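Local coordinates for putative uncharacterized protein (Paracoccus denitrificans, PDB 3DML) that is thought to act as a periplasmic thiol-disulfide oxidoreductase of thioredoxin-like fold, serving chemotrophic sulfur oxidation, at residues G29-Y32 against C33-D37; A38-A41 against P42-L46. All coordinates share one frame; numbering follows the deposited sequence.

Contact 1. Residues G29-Y32 against C33-D37; sequences GCLY and CARWD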
loop_
_atom_site.group_PDB
_atom_site.type_symbol
_atom_site.label_atom_id
_atom_site.label_comp_id
_atom_site.label_asym_id
_atom_site.label_seq_id
_atom_site.Cartn_x
_atom_site.Cartn_y
_atom_site.Cartn_z
ATOM N N GLY A 29 -15.003 -8.680 -0.339
ATOM C CA GLY A 29 -15.231 -9.345 0.931
ATOM C C GLY A 29 -14.050 -9.336 1.885
ATOM O O GLY A 29 -14.062 -10.057 2.878
ATOM N N CYS A 30 -13.023 -8.540 1.589
ATOM C CA CYS A 30 -11.865 -8.471 2.474
ATOM C C CYS A 30 -12.128 -7.543 3.667
ATOM O O CYS A 30 -12.116 -6.311 3.545
ATOM C CB CYS A 30 -10.615 -8.028 1.709
ATOM S SG CYS A 30 -9.108 -8.132 2.714
ATOM N N LEU A 31 -12.368 -8.147 4.822
ATOM C CA LEU A 31 -12.672 -7.382 6.021
ATOM C C LEU A 31 -11.542 -6.433 6.431
ATOM O O LEU A 31 -11.797 -5.295 6.822
ATOM C CB LEU A 31 -13.026 -8.330 7.154
ATOM C CG LEU A 31 -13.514 -7.725 8.456
ATOM C CD1 LEU A 31 -14.686 -8.588 8.941
ATOM C CD2 LEU A 31 -12.417 -7.718 9.488
ATOM N N TYR A 32 -10.298 -6.897 6.353
ATOM C CA TYR A 32 -9.152 -6.065 6.723
ATOM C C TYR A 32 -8.892 -4.893 5.769
ATOM O O TYR A 32 -8.479 -3.844 6.232
ATOM C CB TYR A 32 -7.897 -6.918 6.967
ATOM C CG TYR A 32 -7.939 -7.562 8.343
ATOM C CD1 TYR A 32 -8.504 -8.821 8.529
ATOM C CD2 TYR A 32 -7.473 -6.874 9.457
ATOM C CE1 TYR A 32 -8.566 -9.398 9.797
ATOM C CE2 TYR A 32 -7.528 -7.443 10.729
ATOM C CZ TYR A 32 -8.072 -8.715 10.880
ATOM O OH TYR A 32 -8.130 -9.259 12.150
ATOM N N CYS A 33 -9.148 -5.068 4.470
ATOM C CA CYS A 33 -9.231 -3.914 3.533
ATOM C C CYS A 33 -10.262 -2.897 3.991
ATOM O O CYS A 33 -9.991 -1.701 4.021
ATOM C CB CYS A 33 -9.580 -4.358 2.114
ATOM S SG CYS A 33 -8.234 -5.290 1.366
ATOM N N ALA A 34 -11.452 -3.368 4.339
ATOM C CA ALA A 34 -12.522 -2.460 4.773
ATOM C C ALA A 34 -12.135 -1.731 6.069
ATOM O O ALA A 34 -12.467 -0.538 6.249
ATOM C CB ALA A 34 -13.814 -3.227 4.955
ATOM N N ARG A 35 -11.446 -2.428 6.979
ATOM C CA ARG A 35 -10.944 -1.762 8.187
ATOM C C ARG A 35 -9.951 -0.658 7.890
ATOM O O ARG A 35 -10.030 0.417 8.466
ATOM C CB ARG A 35 -10.297 -2.736 9.155
ATOM C CG ARG A 35 -11.287 -3.605 9.886
ATOM C CD ARG A 35 -10.531 -4.310 11.026
ATOM N NE ARG A 35 -11.332 -5.366 11.628
ATOM C CZ ARG A 35 -10.873 -6.188 12.561
ATOM N NH1 ARG A 35 -9.624 -6.069 12.992
ATOM N NH2 ARG A 35 -11.663 -7.123 13.057
ATOM N N TRP A 36 -9.033 -0.904 6.967
ATOM C CA TRP A 36 -8.042 0.112 6.609
ATOM C C TRP A 36 -8.744 1.304 5.950
ATOM O O TRP A 36 -8.402 2.469 6.232
ATOM C CB TRP A 36 -7.017 -0.455 5.629
ATOM C CG TRP A 36 -5.849 0.480 5.381
ATOM C CD1 TRP A 36 -4.706 0.561 6.104
ATOM C CD2 TRP A 36 -5.740 1.456 4.345
ATOM N NE1 TRP A 36 -3.869 1.514 5.576
ATOM C CE2 TRP A 36 -4.479 2.073 4.483
ATOM C CE3 TRP A 36 -6.577 1.853 3.295
ATOM C CZ2 TRP A 36 -4.032 3.080 3.615
ATOM C CZ3 TRP A 36 -6.122 2.870 2.418
ATOM C CH2 TRP A 36 -4.868 3.473 2.607
ATOM N N ASP A 37 -9.691 0.998 5.057
ATOM C CA ASP A 37 -10.505 2.039 4.378
ATOM C C ASP A 37 -11.257 2.929 5.371
ATOM O O ASP A 37 -11.380 4.122 5.151
ATOM C CB ASP A 37 -11.506 1.437 3.375
ATOM C CG ASP A 37 -10.842 0.837 2.143
ATOM O OD1 ASP A 37 -9.688 1.174 1.796
ATOM O OD2 ASP A 37 -11.495 -0.010 1.505
#
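Leu31 CD2 sits over one face of the Tyr32 ring, 4.1 Å above its plane and toward the rim, and the Arg35 guanidinium approaches obliquely from that same side. The guanidinium is turned 51° against the ring, with Tyr32 CZ over one of its own faces. Its CZ lies 4.5 Å from the ring centroid and 33° off the normal, an off-centre cation-pi contact. Arg35 reaches this place because it leaves the helix beside its backbone N (chi1 -74°) and then runs extended, while Leu31 CD2 meets its NE at 3.4 Å. At the edge of the Trp36 indole, in plane, lies Asp37 OD1, which also forms a salt bridge with Arg57.

The same residues open the helix, and the CxxC motif of thioredoxin-like proteins spans its start. Cys30 is the N-cap: its SG accepts from Cys33 N at 3.5 Å, and its carbonyl O takes Ala34 N at 3.1 Å. The two thiols face each other, with Cys30 SG 3.3 Å from Cys33 SG. Replacing Cys30 by an alanine removes the capping sulfur, and would probably leave Cys33 N without this acceptor and Cys33 SG without its disulfide mate. The sulfur separation is too long for a covalent bond, marking the reduced state, yet short enough that closing the Cys30-Cys33 disulfide, seen in another structure of this protein, probably demands little movement.

Contact 2. Residues A38-A41 against P42-L46; sequences AEIA and PQYPL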
loop_
_atom_site.group_PDB
_atom_site.type_symbol
_atom_site.label_atom_id
_atom_site.label_comp_id
_atom_site.label_asym_id
_atom_site.label_seq_id
_atom_site.Cartn_x
_atom_site.Cartn_y
_atom_site.Cartn_z
ATOM N N ALA A 38 -11.754 2.357 6.461
ATOM C CA ALA A 38 -12.447 3.124 7.491
ATOM C C ALA A 38 -11.491 3.862 8.424
ATOM O O ALA A 38 -11.806 4.957 8.894
ATOM C CB ALA A 38 -13.349 2.217 8.315
ATOM N N GLU A 39 -10.342 3.258 8.721
ATOM C CA GLU A 39 -9.491 3.746 9.798
ATOM C C GLU A 39 -8.365 4.640 9.321
ATOM O O GLU A 39 -8.130 5.712 9.902
ATOM C CB GLU A 39 -8.903 2.584 10.600
ATOM C CG GLU A 39 -9.958 1.868 11.399
ATOM C CD GLU A 39 -9.525 0.542 11.986
ATOM O OE1 GLU A 39 -8.302 0.224 12.057
ATOM O OE2 GLU A 39 -10.453 -0.186 12.407
ATOM N N ILE A 40 -7.643 4.187 8.299
ATOM C CA ILE A 40 -6.474 4.913 7.819
ATOM C C ILE A 40 -6.819 5.800 6.609
ATOM O O ILE A 40 -6.402 6.969 6.553
ATOM C CB ILE A 40 -5.317 3.955 7.429
ATOM C CG1 ILE A 40 -4.782 3.152 8.641
ATOM C CG2 ILE A 40 -4.197 4.710 6.707
ATOM C CD1 ILE A 40 -4.175 4.004 9.712
ATOM N N ALA A 41 -7.546 5.249 5.639
ATOM C CA ALA A 41 -7.789 5.950 4.361
ATOM C C ALA A 41 -8.232 7.431 4.505
ATOM O O ALA A 41 -7.706 8.284 3.820
ATOM C CB ALA A 41 -8.782 5.177 3.475
ATOM N N PRO A 42 -9.204 7.725 5.390
ATOM C CA PRO A 42 -9.621 9.136 5.520
ATOM C C PRO A 42 -8.472 10.076 5.964
ATOM O O PRO A 42 -8.359 11.200 5.451
ATOM C CB PRO A 42 -10.729 9.084 6.586
ATOM C CG PRO A 42 -11.181 7.617 6.643
ATOM C CD PRO A 42 -9.937 6.830 6.311
ATOM N N GLN A 43 -7.609 9.630 6.886
ATOM C CA GLN A 43 -6.492 10.459 7.365
ATOM C C GLN A 43 -5.355 10.500 6.362
ATOM O O GLN A 43 -4.613 11.473 6.288
ATOM C CB GLN A 43 -5.888 9.864 8.657
ATOM C CG GLN A 43 -6.897 9.434 9.665
ATOM C CD GLN A 43 -6.248 8.767 10.862
ATOM O OE1 GLN A 43 -6.158 7.521 10.939
ATOM N NE2 GLN A 43 -5.786 9.586 11.807
ATOM N N TYR A 44 -5.199 9.417 5.608
ATOM C CA TYR A 44 -3.986 9.193 4.850
ATOM C C TYR A 44 -3.480 10.372 3.981
ATOM O O TYR A 44 -2.348 10.817 4.153
ATOM C CB TYR A 44 -4.112 7.871 4.046
ATOM C CG TYR A 44 -2.798 7.438 3.471
ATOM C CD1 TYR A 44 -1.857 6.771 4.254
ATOM C CD2 TYR A 44 -2.484 7.704 2.134
ATOM C CE1 TYR A 44 -0.630 6.379 3.730
ATOM C CE2 TYR A 44 -1.274 7.326 1.594
ATOM C CZ TYR A 44 -0.343 6.652 2.390
ATOM O OH TYR A 44 0.873 6.269 1.862
ATOM N N PRO A 45 -4.306 10.896 3.052
ATOM C CA PRO A 45 -3.768 11.986 2.218
ATOM C C PRO A 45 -3.568 13.314 2.961
ATOM O O PRO A 45 -3.019 14.257 2.395
ATOM C CB PRO A 45 -4.835 12.129 1.112
ATOM C CG PRO A 45 -6.102 11.720 1.763
ATOM C CD PRO A 45 -5.693 10.552 2.661
ATOM N N LEU A 46 -3.999 13.367 4.216
ATOM C CA LEU A 46 -3.878 14.561 5.042
ATOM C C LEU A 46 -2.648 14.562 5.941
ATOM O O LEU A 46 -2.397 15.544 6.665
ATOM C CB LEU A 46 -5.144 14.704 5.890
ATOM C CG LEU A 46 -6.434 14.649 5.064
ATOM C CD1 LEU A 46 -7.640 14.689 5.998
ATOM C CD2 LEU A 46 -6.497 15.758 4.041
#
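Ile40 O gathers two backbone donors as the chain turns out of the helix: Tyr44 N at 2.9 Å, with a C=O...donor angle of 162°, and Gln43 N through a weak bond. Tyr44 N also makes a weak bond to Ala41 O at 3.3 Å. Two prolines occupy positions where a continuing helix would offer an N-H. Pro42 has none to give Ala38 O, which instead meets its CG at 3.5 Å; likewise Pro45 places CD 3.2 Å from Ala41 O. The Pro42 ring is also pressed tightly on its predecessor, with CD 3.5 Å from Ala41 CB.

This turn belongs to the beta-alpha-beta crossover of the thioredoxin fold, the connection between the parallel strands 20-26 and 55-59, which holds helix 31-39 and the short helix 48-52, with this turn between them. Among the buried side chains of the turn, the CG2 methyl of Ile40 touches Tyr44 CD1 at 4.0 Å, the two side chains crossing at a slant. Tyr44 CG stands opposite its own backbone N (chi1 -168°), which carries the ring away from the turn. Farther out, its hydroxyl is hydrogen-bonded to Ala53 O and its side chain rests on Val55, while Ile40 packs on Trp102 of helix 98-112. Glu39 OE1 is tied to Tyr95 OH.

How the contacts relate
Contacts 1 and 2 follow in series along a single stretch of chain, with centres 13 Å apart, and both draw on helix 31-39. The first lies at its N-terminal start, with the redox cysteines; the second lies where the chain leaves it and heads toward helix 48-52. They touch directly, since Trp36 O and Ala41 N are 3.0 Å apart, a probable hydrogen bond, and Asp37 O packs against Pro42 CD. Trp36 and Tyr44 both rest on Val55 of strand 55-59, one of the two edge strands of the sheet. Helix 31-39 thus carries the CxxC motif at its start, while Trp36 within it and Tyr44 beyond it anchor this part of the thioredoxin-like fold against strand 55-59.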